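Local coordinates for protein rubber oxygenase (Streptomyces sp., PDB 5O1L) that cleaves the double bonds of poly(cis-1,4-isoprene) rubber by adding molecular oxygen, using a non-covalently bound b-type heme, at residues Leu171-Gly176 / Leu388-Gly393; Asp179-His184 / Trp261-His266. All coordinates share one frame; numbering follows the deposited sequence.

Contact 1: Leu171-Gly176 / Leu388-Gly393; sequences LGYDIG and LFLSEG. With HEM (protoporphyrin IX containing Fe), chain C.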
# COMPACT_ATOMS: atom_id res chain seq x y z
N LEU A 171 3.28 1.14 -3.58
CA LEU A 171 3.03 0.53 -2.30
C LEU A 171 2.49 -0.86 -2.62
O LEU A 171 1.64 -1.10 -3.58
CB LEU A 171 2.07 1.29 -1.39
CG LEU A 171 2.41 2.70 -1.00
CD1 LEU A 171 1.30 3.21 -0.12
CD2 LEU A 171 3.77 2.75 -0.35
N GLY A 172 2.95 -1.76 -1.81
CA GLY A 172 2.73 -3.16 -1.95
C GLY A 172 3.97 -3.87 -2.39
O GLY A 172 4.20 -5.00 -2.03
N TYR A 173 4.79 -3.25 -3.24
CA TYR A 173 5.97 -3.95 -3.73
C TYR A 173 6.99 -4.28 -2.70
O TYR A 173 7.54 -5.36 -2.73
CB TYR A 173 6.62 -3.13 -4.89
CG TYR A 173 5.97 -3.23 -6.24
CD1 TYR A 173 4.76 -2.69 -6.50
CD2 TYR A 173 6.61 -3.89 -7.26
CE1 TYR A 173 4.15 -2.77 -7.75
CE2 TYR A 173 6.01 -4.03 -8.49
CZ TYR A 173 4.82 -3.45 -8.73
OH TYR A 173 4.18 -3.54 -9.98
N ASP A 174 7.26 -3.38 -1.78
CA ASP A 174 8.24 -3.67 -0.73
C ASP A 174 7.68 -4.72 0.25
O ASP A 174 8.41 -5.65 0.63
CB ASP A 174 8.72 -2.45 -0.04
CG ASP A 174 9.67 -1.61 -0.94
OD1 ASP A 174 10.26 -2.16 -1.94
OD2 ASP A 174 9.73 -0.42 -0.71
N ILE A 175 6.40 -4.57 0.61
CA ILE A 175 5.82 -5.56 1.50
C ILE A 175 5.84 -6.95 0.90
O ILE A 175 6.04 -7.93 1.59
CB ILE A 175 4.40 -5.06 1.89
CG1 ILE A 175 4.50 -3.90 2.88
CG2 ILE A 175 3.54 -6.20 2.45
CD1 ILE A 175 3.29 -2.98 2.95
N GLY A 176 5.61 -7.03 -0.40
CA GLY A 176 5.60 -8.28 -1.13
C GLY A 176 6.91 -8.74 -1.65
O GLY A 176 6.99 -9.64 -2.43
N LEU A 388 9.61 -2.80 -14.23
CA LEU A 388 10.09 -1.44 -14.04
C LEU A 388 9.80 -0.98 -12.60
O LEU A 388 10.66 -0.32 -11.99
CB LEU A 388 9.54 -0.48 -15.05
CG LEU A 388 10.09 -0.73 -16.45
CD1 LEU A 388 9.27 -0.02 -17.53
CD2 LEU A 388 11.60 -0.36 -16.61
N PHE A 389 8.66 -1.31 -12.02
CA PHE A 389 8.37 -0.94 -10.63
C PHE A 389 9.20 -1.74 -9.66
O PHE A 389 9.54 -1.19 -8.63
CB PHE A 389 6.87 -1.10 -10.34
CG PHE A 389 6.06 0.13 -10.60
CD1 PHE A 389 6.40 1.05 -11.59
CD2 PHE A 389 4.90 0.35 -9.85
CE1 PHE A 389 5.67 2.19 -11.79
CE2 PHE A 389 4.14 1.50 -10.08
CZ PHE A 389 4.53 2.42 -11.06
N LEU A 390 9.58 -2.98 -9.97
CA LEU A 390 10.59 -3.67 -9.18
C LEU A 390 11.95 -2.98 -9.26
O LEU A 390 12.59 -2.76 -8.23
CB LEU A 390 10.76 -5.13 -9.60
CG LEU A 390 9.68 -6.14 -9.27
CD1 LEU A 390 9.94 -7.45 -10.02
CD2 LEU A 390 9.71 -6.40 -7.77
N SER A 391 12.42 -2.65 -10.47
CA SER A 391 13.71 -1.97 -10.65
C SER A 391 13.82 -0.65 -9.92
O SER A 391 14.81 -0.41 -9.25
CB SER A 391 13.98 -1.69 -12.14
OG SER A 391 14.36 -2.86 -12.82
N GLU A 392 12.81 0.22 -10.04
CA GLU A 392 12.87 1.59 -9.56
C GLU A 392 12.96 1.76 -8.05
O GLU A 392 13.79 2.51 -7.57
CB GLU A 392 11.70 2.42 -10.12
CG GLU A 392 11.66 3.91 -9.74
CD GLU A 392 13.03 4.61 -9.73
OE1 GLU A 392 13.83 4.40 -10.67
OE2 GLU A 392 13.32 5.38 -8.78
N GLY A 393 12.16 1.01 -7.31
CA GLY A 393 12.22 1.04 -5.86
C GLY A 393 13.44 0.42 -5.20
O GLY A 393 13.76 0.77 -4.07
CHA HEM C . 4.96 8.28 3.17
CHB HEM C . 3.66 3.71 2.97
CHC HEM C . -0.65 4.87 4.70
CHD HEM C . 0.36 9.47 3.90
C1A HEM C . 4.94 6.93 3.04
C2A HEM C . 6.11 6.19 2.62
C3A HEM C . 5.73 4.91 2.53
C4A HEM C . 4.40 4.82 2.92
CMA HEM C . 6.64 3.80 2.08
CAA HEM C . 7.53 6.74 2.31
CBA HEM C . 7.57 7.26 0.86
CGA HEM C . 8.99 7.37 0.42
O1A HEM C . 9.56 8.38 0.84
O2A HEM C . 9.50 6.44 -0.32
C1B HEM C . 2.37 3.63 3.47
C2B HEM C . 1.68 2.39 3.59
C3B HEM C . 0.48 2.65 4.09
C4B HEM C . 0.39 4.09 4.26
CMB HEM C . 2.21 1.01 3.25
CAB HEM C . -0.64 1.86 4.53
CBB HEM C . -0.74 0.43 4.52
C1C HEM C . -0.77 6.25 4.64
C2C HEM C . -2.03 6.93 4.84
C3C HEM C . -1.70 8.23 4.63
C4C HEM C . -0.31 8.27 4.24
CMC HEM C . -3.32 6.32 5.31
CAC HEM C . -2.60 9.40 4.69
CBC HEM C . -3.91 9.50 5.14
C1D HEM C . 1.70 9.53 3.62
C2D HEM C . 2.44 10.79 3.42
C3D HEM C . 3.72 10.48 3.21
C4D HEM C . 3.80 9.02 3.33
CMD HEM C . 1.76 12.11 3.38
CAD HEM C . 4.88 11.46 2.91
CBD HEM C . 4.89 11.70 1.41
CGD HEM C . 5.98 12.72 1.09
O1D HEM C . 6.92 12.34 0.35
O2D HEM C . 5.98 13.91 1.53
NA HEM C . 3.91 6.07 3.25
NB HEM C . 1.53 4.60 3.85
NC HEM C . 0.27 7.05 4.24
ND HEM C . 2.58 8.49 3.64
FE HEM C . 2.08 6.57 3.78
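Tyr173 reaches from the loop 171-176 to Phe389 and Leu390 on the helix segment 388-393, and its neighbours show how such a loop can serve two sides at once. Leu171, at the start, belongs to the heme pocket: its CD2 lies 3.5 Å from CHB of the porphyrin, while CD1 rests against C1B and C2B. Gly172 then turns the chain with a positive phi of 107°, and its carbonyl O accepts a hydrogen bond from Gly176 N. Tyr173 follows within this turn. With CG beside the backbone N and anti to the carbonyl carbon (chi1 -78°), its ring extends to the helix, where Phe389 CB sits over one face, 3.5 Å from Tyr173 CZ. The Phe389 ring presents an edge to that face in an offset edge-to-face pair, centroids 5.7 Å apart and planes at 62°. Tyr173 CE1 lies near the Phe389 ring plane, 3.8 Å from Phe389 CD2. Nearer the Tyr173 CB, Tyr173 CD2 meets Leu390 CD2 at 4.0 Å. The Tyr173 hydroxyl has a weak hydrogen bond to Gly131 O, and Arg170 makes a cation-pi contact with the Phe389 ring. Further on, Ile175 packs against helix 251-267. An aromatic pair thus joins the C-terminal helix 373-393 to a loop of the heme pocket, within the all-helical fold of a globin-clan oxygenase.

Contact 2: Asp179-His184 / Trp261-His266; sequences DAYLPH and WQVSAH
Tyr181 and Ser264 meet through their hydroxyls: the phenol donates to Ser264 OG, with OH and OG 2.7 Å apart. Two torsions bring them together. Tyr181 holds CG on the N side of its backbone, opposite the carbonyl carbon (chi1 -66°), which sends the ring from the loop 179-184 to the helix; Ser264 has the same kind of rotamer (chi1 -63°), turning OG into the plane of the ring at its edge. In this position OG also bonds to Val260 O one turn back, so the serine can accept from the phenol while giving its own proton to the carbonyl. The fit is close, with Tyr181 OH just 3.2 Å from Ser264 CA. Val263 meets the same ring from another side. Val263 CG1 lies over one face in a CH-pi contact, 4.3 Å from the centroid and displaced toward the rim, where Tyr181 CZ is 4.0 Å from it. Face and edge of one ring are therefore engaged by consecutive residues of a helix. The ring issues from a type I turn, Asp179 to Leu182, and lies among helix 251-267, Leu116 of helix 113-125, and Met187 and Ile188 of helix 187-204.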
# COMPACT_ATOMS: atom_id res chain seq x y z
N ASP A 179 12.36 -11.21 -0.28
CA ASP A 179 13.20 -11.35 0.87
C ASP A 179 12.76 -10.54 2.08
O ASP A 179 13.54 -10.26 3.00
CB ASP A 179 14.62 -10.86 0.49
CG ASP A 179 15.16 -11.48 -0.80
OD1 ASP A 179 15.51 -12.63 -0.65
OD2 ASP A 179 15.06 -10.87 -1.83
N ALA A 180 11.51 -10.06 2.03
CA ALA A 180 11.05 -8.96 2.89
C ALA A 180 11.53 -9.06 4.32
O ALA A 180 12.10 -8.06 4.84
CB ALA A 180 9.54 -8.87 2.85
N TYR A 181 11.31 -10.17 4.99
CA TYR A 181 11.59 -10.31 6.38
C TYR A 181 12.78 -11.22 6.69
O TYR A 181 13.02 -11.55 7.86
CB TYR A 181 10.32 -10.73 7.19
CG TYR A 181 9.27 -9.63 7.19
CD1 TYR A 181 9.44 -8.54 7.97
CD2 TYR A 181 8.18 -9.65 6.34
CE1 TYR A 181 8.55 -7.45 8.00
CE2 TYR A 181 7.24 -8.57 6.39
CZ TYR A 181 7.47 -7.48 7.22
OH TYR A 181 6.55 -6.46 7.24
N LEU A 182 13.59 -11.50 5.69
CA LEU A 182 14.84 -12.28 5.90
C LEU A 182 15.93 -11.38 6.40
O LEU A 182 15.88 -10.20 6.25
CB LEU A 182 15.19 -12.95 4.59
CG LEU A 182 14.16 -13.90 3.98
CD1 LEU A 182 14.67 -14.44 2.63
CD2 LEU A 182 13.77 -15.00 4.96
N PRO A 183 17.03 -11.95 6.93
CA PRO A 183 18.10 -11.08 7.46
C PRO A 183 18.71 -10.14 6.44
O PRO A 183 19.00 -9.00 6.75
CB PRO A 183 19.13 -12.11 8.01
CG PRO A 183 18.28 -13.30 8.34
CD PRO A 183 17.23 -13.38 7.27
N HIS A 184 18.80 -10.56 5.18
CA HIS A 184 19.32 -9.75 4.13
C HIS A 184 18.30 -8.90 3.41
O HIS A 184 18.65 -8.17 2.48
CB HIS A 184 20.05 -10.61 3.06
CG HIS A 184 19.21 -11.69 2.48
ND1 HIS A 184 18.45 -11.58 1.33
CD2 HIS A 184 18.93 -12.89 3.01
CE1 HIS A 184 17.78 -12.70 1.16
NE2 HIS A 184 18.09 -13.52 2.14
N TRP A 261 0.77 -9.31 5.22
CA TRP A 261 0.10 -8.04 5.40
C TRP A 261 -0.23 -7.73 6.83
O TRP A 261 -0.18 -6.58 7.27
CB TRP A 261 -1.08 -7.88 4.43
CG TRP A 261 -0.61 -7.60 3.07
CD1 TRP A 261 -0.27 -8.44 2.06
CD2 TRP A 261 -0.29 -6.26 2.60
NE1 TRP A 261 0.24 -7.70 0.99
CE2 TRP A 261 0.17 -6.38 1.29
CE3 TRP A 261 -0.40 -5.02 3.16
CZ2 TRP A 261 0.56 -5.27 0.53
CZ3 TRP A 261 -0.08 -3.92 2.42
CH2 TRP A 261 0.44 -4.06 1.12
N GLN A 262 -0.51 -8.72 7.66
CA GLN A 262 -0.76 -8.50 9.08
C GLN A 262 0.54 -8.06 9.77
O GLN A 262 0.53 -7.08 10.51
CB GLN A 262 -1.30 -9.78 9.74
CG GLN A 262 -2.71 -10.23 9.36
CD GLN A 262 -3.00 -11.62 9.82
OE1 GLN A 262 -2.14 -12.51 9.83
NE2 GLN A 262 -4.26 -11.80 10.21
N VAL A 263 1.63 -8.80 9.54
CA VAL A 263 2.87 -8.46 10.17
C VAL A 263 3.29 -7.08 9.68
O VAL A 263 3.74 -6.25 10.46
CB VAL A 263 3.92 -9.50 9.85
CG1 VAL A 263 5.34 -9.01 10.20
CG2 VAL A 263 3.60 -10.84 10.52
N SER A 264 3.08 -6.81 8.38
CA SER A 264 3.52 -5.50 7.87
C SER A 264 2.74 -4.37 8.49
O SER A 264 3.31 -3.32 8.80
CB SER A 264 3.41 -5.47 6.38
OG SER A 264 4.26 -6.44 5.76
N ALA A 265 1.45 -4.50 8.70
CA ALA A 265 0.63 -3.50 9.39
C ALA A 265 1.19 -3.26 10.77
O ALA A 265 1.35 -2.11 11.19
CB ALA A 265 -0.80 -3.96 9.48
N HIS A 266 1.52 -4.32 11.51
CA HIS A 266 2.12 -4.12 12.87
C HIS A 266 3.41 -3.37 12.74
O HIS A 266 3.63 -2.41 13.53
CB HIS A 266 2.39 -5.51 13.45
CG HIS A 266 3.01 -5.47 14.80
ND1 HIS A 266 4.35 -5.30 15.10
CD2 HIS A 266 2.39 -5.66 15.96
CE1 HIS A 266 4.48 -5.36 16.44
NE2 HIS A 266 3.28 -5.54 16.98

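In the fold
Following the chain from the N terminus, helix 161-169 gives way to a single loop that supplies the first segment of both contacts before helix 187-204 begins. Contact 2 closes first, when helix 251-267 returns to 179-184 after 76 intervening residues. Contact 1 closes only near the C terminus, where helix 373-393 meets 171-176 after 211 residues; since 171-176 precedes 179-184 and 388-393 follows 261-266, contact 2 is nested inside contact 1. Their centres are 14 Å apart, yet they touch: Ile175 CG2 is 3.4 Å from Ser264 OG, and Ile175 CD1 packs on the Trp261 ring. Together they anchor one loop near the heme to a middle and a late helix of a strand-free protein.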